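Local atomic coordinates of malonyl-CoA-[acyl-carrier-protein] transacylase (PDB entry 3TQE), a protein that probably catalyses transfer of the malonyl group from malonyl-CoA to holo-acyl carrier protein, releasing CoA, a step that supplies fatty acid synthesis. Residues Q6-V11 with K88-A93; I273-E278 with Q295-P300. All blocks are in the same frame, centred on the assembly; numbering follows the deposited sequence.

Interaction 1. Residues Q6-V11 with K88-A93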
ATOM      1  N   GLN A   6      14.645 -13.343  15.265  1.00 17.92           N
ATOM      2  CA  GLN A   6      13.457 -13.744  14.580  1.00 18.67           C
ATOM      3  C   GLN A   6      13.510 -13.148  13.174  1.00 17.21           C
ATOM      4  O   GLN A   6      13.896 -11.994  12.987  1.00 17.47           O
ATOM      5  CB  GLN A   6      12.235 -13.194  15.321  1.00 20.83           C
ATOM      6  CG  GLN A   6      10.907 -13.726  14.825  1.00 26.53           C
ATOM      7  CD  GLN A   6      10.448 -15.018  15.465  1.00 30.99           C
ATOM      8  OE1 GLN A   6      11.014 -15.472  16.459  1.00 38.15           O
ATOM      9  NE2 GLN A   6       9.382 -15.619  14.895  1.00 34.11           N
ATOM     10  N   SER A   7      13.102 -13.931  12.192  1.00 16.07           N
ATOM     11  CA  SER A   7      12.935 -13.425  10.847  0.50 15.87           C
ATOM     12  C   SER A   7      11.705 -12.537  10.823  1.00 15.05           C
ATOM     13  O   SER A   7      10.754 -12.773  11.560  1.00 16.20           O
ATOM     14  CB  SER A   7      12.823 -14.588   9.871  0.50 15.99           C
ATOM     15  OG  SER A   7      13.934 -15.470  10.049  0.50 19.14           O
ATOM     16  N   PHE A   8      11.749 -11.512   9.980  1.00 13.04           N
ATOM     17  CA  PHE A   8      10.643 -10.574   9.937  1.00 12.33           C
ATOM     18  C   PHE A   8      10.528  -9.937   8.592  1.00 12.05           C
ATOM     19  O   PHE A   8      11.485  -9.897   7.819  1.00 12.13           O
ATOM     20  CB  PHE A   8      10.773  -9.508  11.040  1.00 12.91           C
ATOM     21  CG  PHE A   8      11.944  -8.572  10.870  1.00 13.27           C
ATOM     22  CD1 PHE A   8      11.756  -7.282  10.429  1.00 15.19           C
ATOM     23  CD2 PHE A   8      13.246  -8.985  11.127  1.00 14.44           C
ATOM     24  CE1 PHE A   8      12.837  -6.401  10.268  1.00 16.12           C
ATOM     25  CE2 PHE A   8      14.332  -8.112  10.979  1.00 15.35           C
ATOM     26  CZ  PHE A   8      14.128  -6.822  10.534  1.00 15.20           C
ATOM     27  N   ALA A   9       9.328  -9.425   8.358  1.00 11.52           N
ATOM     28  CA  ALA A   9       9.005  -8.734   7.144  1.00 11.34           C
ATOM     29  C   ALA A   9       8.567  -7.329   7.489  1.00 11.17           C
ATOM     30  O   ALA A   9       7.991  -7.108   8.549  1.00 13.10           O
ATOM     31  CB  ALA A   9       7.861  -9.457   6.461  1.00 12.62           C
ATOM     32  N   PHE A  10       8.881  -6.389   6.612  1.00 10.92           N
ATOM     33  CA  PHE A  10       8.276  -5.083   6.668  1.00 11.33           C
ATOM     34  C   PHE A  10       7.148  -5.008   5.672  1.00 11.47           C
ATOM     35  O   PHE A  10       7.284  -5.407   4.520  1.00 11.89           O
ATOM     36  CB  PHE A  10       9.288  -3.992   6.303  1.00 11.57           C
ATOM     37  CG  PHE A  10       9.999  -3.413   7.458  1.00 12.96           C
ATOM     38  CD1 PHE A  10      10.294  -4.149   8.581  1.00 17.43           C
ATOM     39  CD2 PHE A  10      10.336  -2.111   7.428  1.00 19.33           C
ATOM     40  CE1 PHE A  10      10.926  -3.565   9.643  1.00 17.88           C
ATOM     41  CE2 PHE A  10      10.995  -1.537   8.509  1.00 20.95           C
ATOM     42  CZ  PHE A  10      11.289  -2.276   9.591  1.00 18.51           C
ATOM     43  N   VAL A  11       6.024  -4.498   6.132  1.00 11.26           N
ATOM     44  CA  VAL A  11       4.883  -4.248   5.295  1.00 11.31           C
ATOM     45  C   VAL A  11       4.542  -2.780   5.305  1.00 10.69           C
ATOM     46  O   VAL A  11       4.500  -2.143   6.350  1.00 12.24           O
ATOM     47  CB  VAL A  11       3.660  -5.136   5.643  1.00 12.15           C
ATOM     48  CG1 VAL A  11       4.019  -6.598   5.367  1.00 13.96           C
ATOM     49  CG2 VAL A  11       3.152  -4.956   7.085  1.00 14.00           C
ATOM     50  N   LYS A  88      17.963  -5.133   8.790  1.00 17.45           N
ATOM     51  CA  LYS A  88      17.192  -5.233   7.559  1.00 17.86           C
ATOM     52  C   LYS A  88      16.185  -6.350   7.698  1.00 16.34           C
ATOM     53  O   LYS A  88      16.488  -7.421   8.204  1.00 16.63           O
ATOM     54  CB  LYS A  88      18.077  -5.533   6.348  1.00 19.25           C
ATOM     55  CG  LYS A  88      19.118  -4.519   6.077  1.00 23.83           C
ATOM     56  CD  LYS A  88      18.536  -3.249   5.534  1.00 26.85           C
ATOM     57  CE  LYS A  88      19.670  -2.361   5.041  1.00 28.56           C
ATOM     58  NZ  LYS A  88      19.226  -1.048   4.552  1.00 28.18           N
ATOM     59  N   PRO A  89      14.972  -6.136   7.182  1.00 15.43           N
ATOM     60  CA  PRO A  89      14.032  -7.230   7.150  1.00 14.97           C
ATOM     61  C   PRO A  89      14.475  -8.275   6.137  1.00 14.37           C
ATOM     62  O   PRO A  89      15.271  -8.003   5.251  1.00 15.25           O
ATOM     63  CB  PRO A  89      12.747  -6.574   6.658  1.00 15.13           C
ATOM     64  CG  PRO A  89      13.186  -5.442   5.945  1.00 17.64           C
ATOM     65  CD  PRO A  89      14.417  -4.913   6.592  1.00 16.51           C
ATOM     66  N   GLN A  90      13.901  -9.451   6.257  1.00 12.99           N
ATOM     67  CA  GLN A  90      14.161 -10.518   5.313  1.00 14.03           C
ATOM     68  C   GLN A  90      13.411 -10.339   4.023  1.00 13.73           C
ATOM     69  O   GLN A  90      13.847 -10.806   2.985  1.00 14.54           O
ATOM     70  CB  GLN A  90      13.794 -11.848   5.934  1.00 14.30           C
ATOM     71  CG  GLN A  90      14.890 -12.340   6.850  1.00 17.11           C
ATOM     72  CD  GLN A  90      15.217 -11.410   7.988  1.00 17.86           C
ATOM     73  OE1 GLN A  90      14.425 -11.254   8.896  1.00 18.95           O
ATOM     74  NE2 GLN A  90      16.385 -10.786   7.937  1.00 21.26           N
ATOM     75  N   VAL A  91      12.268  -9.665   4.100  1.00 12.95           N
ATOM     76  CA  VAL A  91      11.442  -9.425   2.938  1.00 13.45           C
ATOM     77  C   VAL A  91      10.590  -8.205   3.203  1.00 12.41           C
ATOM     78  O   VAL A  91      10.341  -7.833   4.359  1.00 11.96           O
ATOM     79  CB  VAL A  91      10.597 -10.696   2.627  1.00 14.31           C
ATOM     80  CG1 VAL A  91       9.632 -10.964   3.744  1.00 17.41           C
ATOM     81  CG2 VAL A  91       9.920 -10.645   1.268  1.00 16.21           C
HETATM   82  N   MSE A  92      10.152  -7.586   2.129  1.00 12.60           N
HETATM   83  CA  MSE A  92       9.270  -6.433   2.191  1.00 11.94           C
HETATM   84  C   MSE A  92       8.099  -6.618   1.263  1.00 11.70           C
HETATM   85  O   MSE A  92       8.221  -7.262   0.236  1.00 12.46           O
HETATM   86  CB  MSE A  92      10.035  -5.183   1.763  1.00 13.74           C
HETATM   87  CG  MSE A  92      11.165  -4.789   2.689  1.00 16.32           C
HETATM   88 SE   MSE A  92      12.061  -3.233   1.957  1.00 17.98          SE
HETATM   89  CE  MSE A  92      13.403  -2.945   3.294  1.00 20.23           C
ATOM     90  N   ALA A  93       6.985  -6.005   1.597  1.00 11.18           N
ATOM     91  CA  ALA A  93       5.854  -5.953   0.694  1.00 11.68           C
ATOM     92  C   ALA A  93       5.095  -4.690   1.030  1.00 11.84           C
ATOM     93  O   ALA A  93       5.028  -4.307   2.171  1.00 12.31           O
ATOM     94  CB  ALA A  93       4.932  -7.158   0.855  1.00 14.02           C
TER
HETATM   95  O   HOH W   1      15.889 -11.277  11.370  1.00 20.27           O

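Interaction 2. Residues I273-E278 with Q295-P300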
ATOM      1  N   ILE A 273       8.252 -16.726   8.119  1.00 18.68           N
ATOM      2  CA  ILE A 273       8.274 -15.408   8.700  1.00 19.08           C
ATOM      3  C   ILE A 273       6.897 -15.125   9.221  1.00 19.43           C
ATOM      4  O   ILE A 273       5.947 -15.040   8.420  1.00 21.39           O
ATOM      5  CB  ILE A 273       8.653 -14.370   7.643  1.00 18.33           C
ATOM      6  CG1 ILE A 273      10.062 -14.659   7.107  1.00 19.54           C
ATOM      7  CG2 ILE A 273       8.474 -12.958   8.220  1.00 20.28           C
ATOM      8  CD1 ILE A 273      10.446 -13.952   5.846  1.00 21.74           C
ATOM      9  N   LYS A 274       6.783 -14.938  10.529  1.00 19.71           N
ATOM     10  CA  LYS A 274       5.499 -14.694  11.154  1.00 21.43           C
ATOM     11  C   LYS A 274       5.490 -13.422  11.969  1.00 19.57           C
ATOM     12  O   LYS A 274       4.536 -13.174  12.660  1.00 20.56           O
ATOM     13  CB  LYS A 274       5.049 -15.890  11.996  1.00 23.87           C
ATOM     14  CG  LYS A 274       4.931 -17.109  11.119  1.00 29.53           C
ATOM     15  CD  LYS A 274       4.078 -18.228  11.663  1.00 35.25           C
ATOM     16  CE  LYS A 274       3.840 -19.256  10.566  1.00 38.61           C
ATOM     17  NZ  LYS A 274       5.002 -19.352   9.606  1.00 40.97           N
ATOM     18  N   VAL A 275       6.537 -12.612  11.849  1.00 17.83           N
ATOM     19  CA  VAL A 275       6.621 -11.329  12.524  1.00 16.49           C
ATOM     20  C   VAL A 275       6.689 -10.276  11.439  1.00 14.59           C
ATOM     21  O   VAL A 275       7.489 -10.362  10.522  1.00 14.67           O
ATOM     22  CB  VAL A 275       7.864 -11.215  13.391  1.00 17.53           C
ATOM     23  CG1 VAL A 275       7.988  -9.841  13.971  1.00 19.21           C
ATOM     24  CG2 VAL A 275       7.799 -12.264  14.484  1.00 20.42           C
ATOM     25  N   PHE A 276       5.758  -9.350  11.512  1.00 13.79           N
ATOM     26  CA  PHE A 276       5.605  -8.298  10.516  1.00 13.45           C
ATOM     27  C   PHE A 276       5.717  -6.963  11.233  1.00 14.51           C
ATOM     28  O   PHE A 276       5.169  -6.786  12.318  1.00 16.38           O
ATOM     29  CB  PHE A 276       4.215  -8.386   9.881  1.00 13.36           C
ATOM     30  CG  PHE A 276       3.984  -9.661   9.120  1.00 14.29           C
ATOM     31  CD1 PHE A 276       4.185  -9.723   7.754  1.00 14.62           C
ATOM     32  CD2 PHE A 276       3.616 -10.816   9.781  1.00 15.34           C
ATOM     33  CE1 PHE A 276       3.989 -10.896   7.067  1.00 16.89           C
ATOM     34  CE2 PHE A 276       3.429 -12.008   9.071  1.00 16.20           C
ATOM     35  CZ  PHE A 276       3.629 -12.040   7.737  1.00 15.90           C
HETATM   36  N   MSE A 277       6.390  -6.012  10.610  1.00 13.73           N
HETATM   37  CA  MSE A 277       6.458  -4.653  11.129  0.50 14.26           C
HETATM   38  C   MSE A 277       5.741  -3.794  10.133  1.00 13.52           C
HETATM   39  O   MSE A 277       6.025  -3.876   8.935  1.00 13.90           O
HETATM   40  CB  MSE A 277       7.891  -4.154  11.217  0.50 15.27           C
HETATM   41  CG  MSE A 277       8.562  -4.475  12.472  0.50 17.17           C
HETATM   42 SE   MSE A 277       8.852  -6.334  12.528  0.50 20.96          SE
HETATM   43  CE  MSE A 277       9.934  -6.356  14.141  0.50 17.17           C
ATOM     44  N   GLU A 278       4.807  -2.995  10.619  1.00 13.02           N
ATOM     45  CA  GLU A 278       4.048  -2.118   9.765  1.00 13.45           C
ATOM     46  C   GLU A 278       4.797  -0.801   9.664  1.00 13.36           C
ATOM     47  O   GLU A 278       4.912  -0.038  10.631  1.00 14.55           O
ATOM     48  CB  GLU A 278       2.624  -1.949  10.283  1.00 14.34           C
ATOM     49  CG  GLU A 278       1.736  -1.100   9.384  1.00 16.24           C
ATOM     50  CD  GLU A 278       0.244  -1.437   9.427  1.00 18.05           C
ATOM     51  OE1 GLU A 278      -0.231  -2.145  10.350  1.00 19.15           O
ATOM     52  OE2 GLU A 278      -0.462  -0.989   8.487  1.00 17.73           O
ATOM     53  N   GLN A 295      -2.060 -16.137  14.520  1.00 30.59           N
ATOM     54  CA  GLN A 295      -0.816 -16.381  15.230  1.00 31.13           C
ATOM     55  C   GLN A 295       0.333 -15.472  14.787  1.00 29.19           C
ATOM     56  O   GLN A 295       1.405 -15.469  15.390  1.00 28.56           O
ATOM     57  CB  GLN A 295      -0.406 -17.853  15.083  1.00 32.35           C
ATOM     58  CG  GLN A 295      -1.458 -18.838  15.620  1.00 36.07           C
ATOM     59  CD  GLN A 295      -1.925 -18.498  17.029  1.00 41.61           C
ATOM     60  OE1 GLN A 295      -3.131 -18.497  17.319  1.00 46.28           O
ATOM     61  NE2 GLN A 295      -0.976 -18.200  17.914  1.00 44.85           N
ATOM     62  N   SER A 296       0.124 -14.689  13.737  1.00 26.23           N
ATOM     63  CA  SER A 296       1.152 -13.744  13.337  1.00 25.31           C
ATOM     64  C   SER A 296       1.268 -12.644  14.373  1.00 23.88           C
ATOM     65  O   SER A 296       0.384 -12.432  15.194  1.00 24.52           O
ATOM     66  CB  SER A 296       0.809 -13.139  11.987  1.00 25.06           C
ATOM     67  OG  SER A 296      -0.371 -12.379  12.073  1.00 25.90           O
ATOM     68  N   GLU A 297       2.378 -11.939  14.326  1.00 21.87           N
ATOM     69  CA  GLU A 297       2.592 -10.787  15.161  1.00 21.43           C
ATOM     70  C   GLU A 297       2.898  -9.604  14.261  1.00 19.75           C
ATOM     71  O   GLU A 297       3.730  -9.728  13.393  1.00 19.23           O
ATOM     72  CB  GLU A 297       3.788 -11.065  16.050  1.00 22.39           C
ATOM     73  CG  GLU A 297       4.166  -9.942  16.966  1.00 28.76           C
ATOM     74  CD  GLU A 297       5.206 -10.328  18.009  1.00 34.63           C
ATOM     75  OE1 GLU A 297       5.818 -11.403  17.898  1.00 38.84           O
ATOM     76  OE2 GLU A 297       5.410  -9.542  18.958  1.00 40.32           O
ATOM     77  N   ILE A 298       2.204  -8.487  14.449  1.00 17.68           N
ATOM     78  CA  ILE A 298       2.455  -7.286  13.659  1.00 17.46           C
ATOM     79  C   ILE A 298       2.754  -6.174  14.632  1.00 17.62           C
ATOM     80  O   ILE A 298       1.965  -5.887  15.548  1.00 20.73           O
ATOM     81  CB  ILE A 298       1.271  -6.886  12.745  1.00 17.72           C
ATOM     82  CG1 ILE A 298       0.770  -8.091  11.951  1.00 16.31           C
ATOM     83  CG2 ILE A 298       1.697  -5.756  11.781  1.00 18.17           C
ATOM     84  CD1 ILE A 298      -0.407  -8.800  12.572  1.00 17.54           C
ATOM     85  N   LEU A 299       3.911  -5.573  14.462  1.00 16.32           N
ATOM     86  CA  LEU A 299       4.371  -4.557  15.364  1.00 16.22           C
ATOM     87  C   LEU A 299       4.288  -3.190  14.726  1.00 15.76           C
ATOM     88  O   LEU A 299       4.706  -3.000  13.603  1.00 16.02           O
ATOM     89  CB  LEU A 299       5.806  -4.844  15.736  1.00 17.52           C
ATOM     90  CG  LEU A 299       5.988  -6.184  16.468  1.00 21.29           C
ATOM     91  CD1 LEU A 299       7.437  -6.648  16.314  1.00 27.25           C
ATOM     92  CD2 LEU A 299       5.616  -6.004  17.894  1.00 28.87           C
ATOM     93  N   PRO A 300       3.711  -2.225  15.440  1.00 15.47           N
ATOM     94  CA  PRO A 300       3.681  -0.867  14.965  1.00 15.38           C
ATOM     95  C   PRO A 300       5.005  -0.162  15.188  1.00 14.75           C
ATOM     96  O   PRO A 300       5.787  -0.526  16.077  1.00 15.65           O
ATOM     97  CB  PRO A 300       2.612  -0.227  15.830  1.00 16.74           C
ATOM     98  CG  PRO A 300       2.687  -0.927  17.070  1.00 17.20           C
ATOM     99  CD  PRO A 300       3.081  -2.347  16.757  1.00 16.67           C
TER
HETATM  100  O   HOH W   2       4.741 -14.723  15.330  1.00 46.61           O

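Interaction 1. Residues Q6-V11 with K88-A93
Phe8 lies across Pro89, and its ring carries much of the side-chain contact between the two segments. From CB, CG takes the position between the backbone N and the carbonyl carbon (chi1 67°). CD1 and CE1 run beside the proline, with CE1 3.6 Å from Pro89 CB. CZ, the tip, lies 3.4 Å from Lys88 O. On the other branch, CD2 passes 3.4 Å from Gln90 OE1, and CE2 approaches both this oxygen and Lys88 O. Pro89 CA sits over one ring face, 3.7 Å from the centroid and offset toward the rim, a CH-pi contact. The Gln90 chain bends at chi2 (59°) and its amide stands 78° from the ring plane. Gln90 OE1 accepts a hydrogen bond from Phe8 N, 2.9 Å away and in the carbonyl plane. A water bridges the same OE1 to Gln6 O. In return Gln90 N bonds to Phe8 O. Backbone bonds from Phe10 N to Val91 O and from Ala93 N to Phe10 O then set up parallel pairing. Ala9 CB meets Val91 CG1 on one face of the sheet. On the other, Phe10 CD1 reaches Pro89 CB at 3.9 Å, and Phe10 CB faces CG of selenomethionine Met92. Trp81, in helix 63-83, meets the Phe10 ring edge-to-face. Helix 261-270 covers Ala9, Val11 and Ala93. Strand 9-12 is an inner strand of the parallel sheet, between 91-94 and 275-278.

Interaction 2. Residues I273-E278 with Q295-P300
Lys274 O is gripped by two donors. Glu297 N reaches it at 3.0 Å in a nearly straight hydrogen bond (N-H...O 166°), and a water donates to it at 3.1 Å. The parallel ladder continues from there. Phe276 N bonds to Glu297 O at 2.8 Å, Leu299 N to Phe276 O, and Glu278 N to Leu299 O. Phe276 therefore uses both its N-H and its C=O toward the other strand. Its CG is anti to its own carbonyl carbon, and the ring turns its edge to Glu297 O, 3.8 Å from CD2. Phe276 CB meets Ile298 CG1 at 4.0 Å, while CE2 approaches Ser296 CB. On the opposite face, Val275 and Glu297 lie side by side and point the same way. The Glu297 chain is extended, which brings OE1 to 4.0 Å from Val275 CG2, a loose approach; the polar partner of that oxygen is Arg313, in a salt bridge. Leu299 CD1 touches Val275 CG1 and lies beside selenomethionine Met277, whose very close methyl contact is doubtful because Met277 has two conformers. The two strands and helix 284-292 form a beta-alpha-beta unit. Glu278 accepts the backbone N-H groups of Leu285 and Ala286 in this helix. Ile289 packs on Phe276, Ser296 and Ile298, and helix 261-270 covers Phe276 as well. Strand 9-12 pairs with the other side of strand 275-278.

How the interactions relate
Interactions 1 and 2 are the two outer pairings of one four-stranded parallel sheet, ordered 91-94, 9-12, 275-278, 297-300. Their centres are about 9 Å apart. Strands 9-12 and 275-278 join them through probable hydrogen bonds, Ala9 O to Met277 N at 2.8 Å and Val11 N to Met277 O at 2.9 Å. Near the start of these strands, Gln6 CG packs on Val275 CG2 at 3.5 Å. Interaction 1 lies nearer the predicted active site. Strand 91-94 leads into Ser96, consistent with a nucleophile elbow, and the side chains of Ala93 and Ser96 are about 11 Å apart. A glycine is bound beside Ser96 and His205. Interaction 2 lies away from the annotated sites; its Glu278 side chain is about 13 Å from a bound glycine.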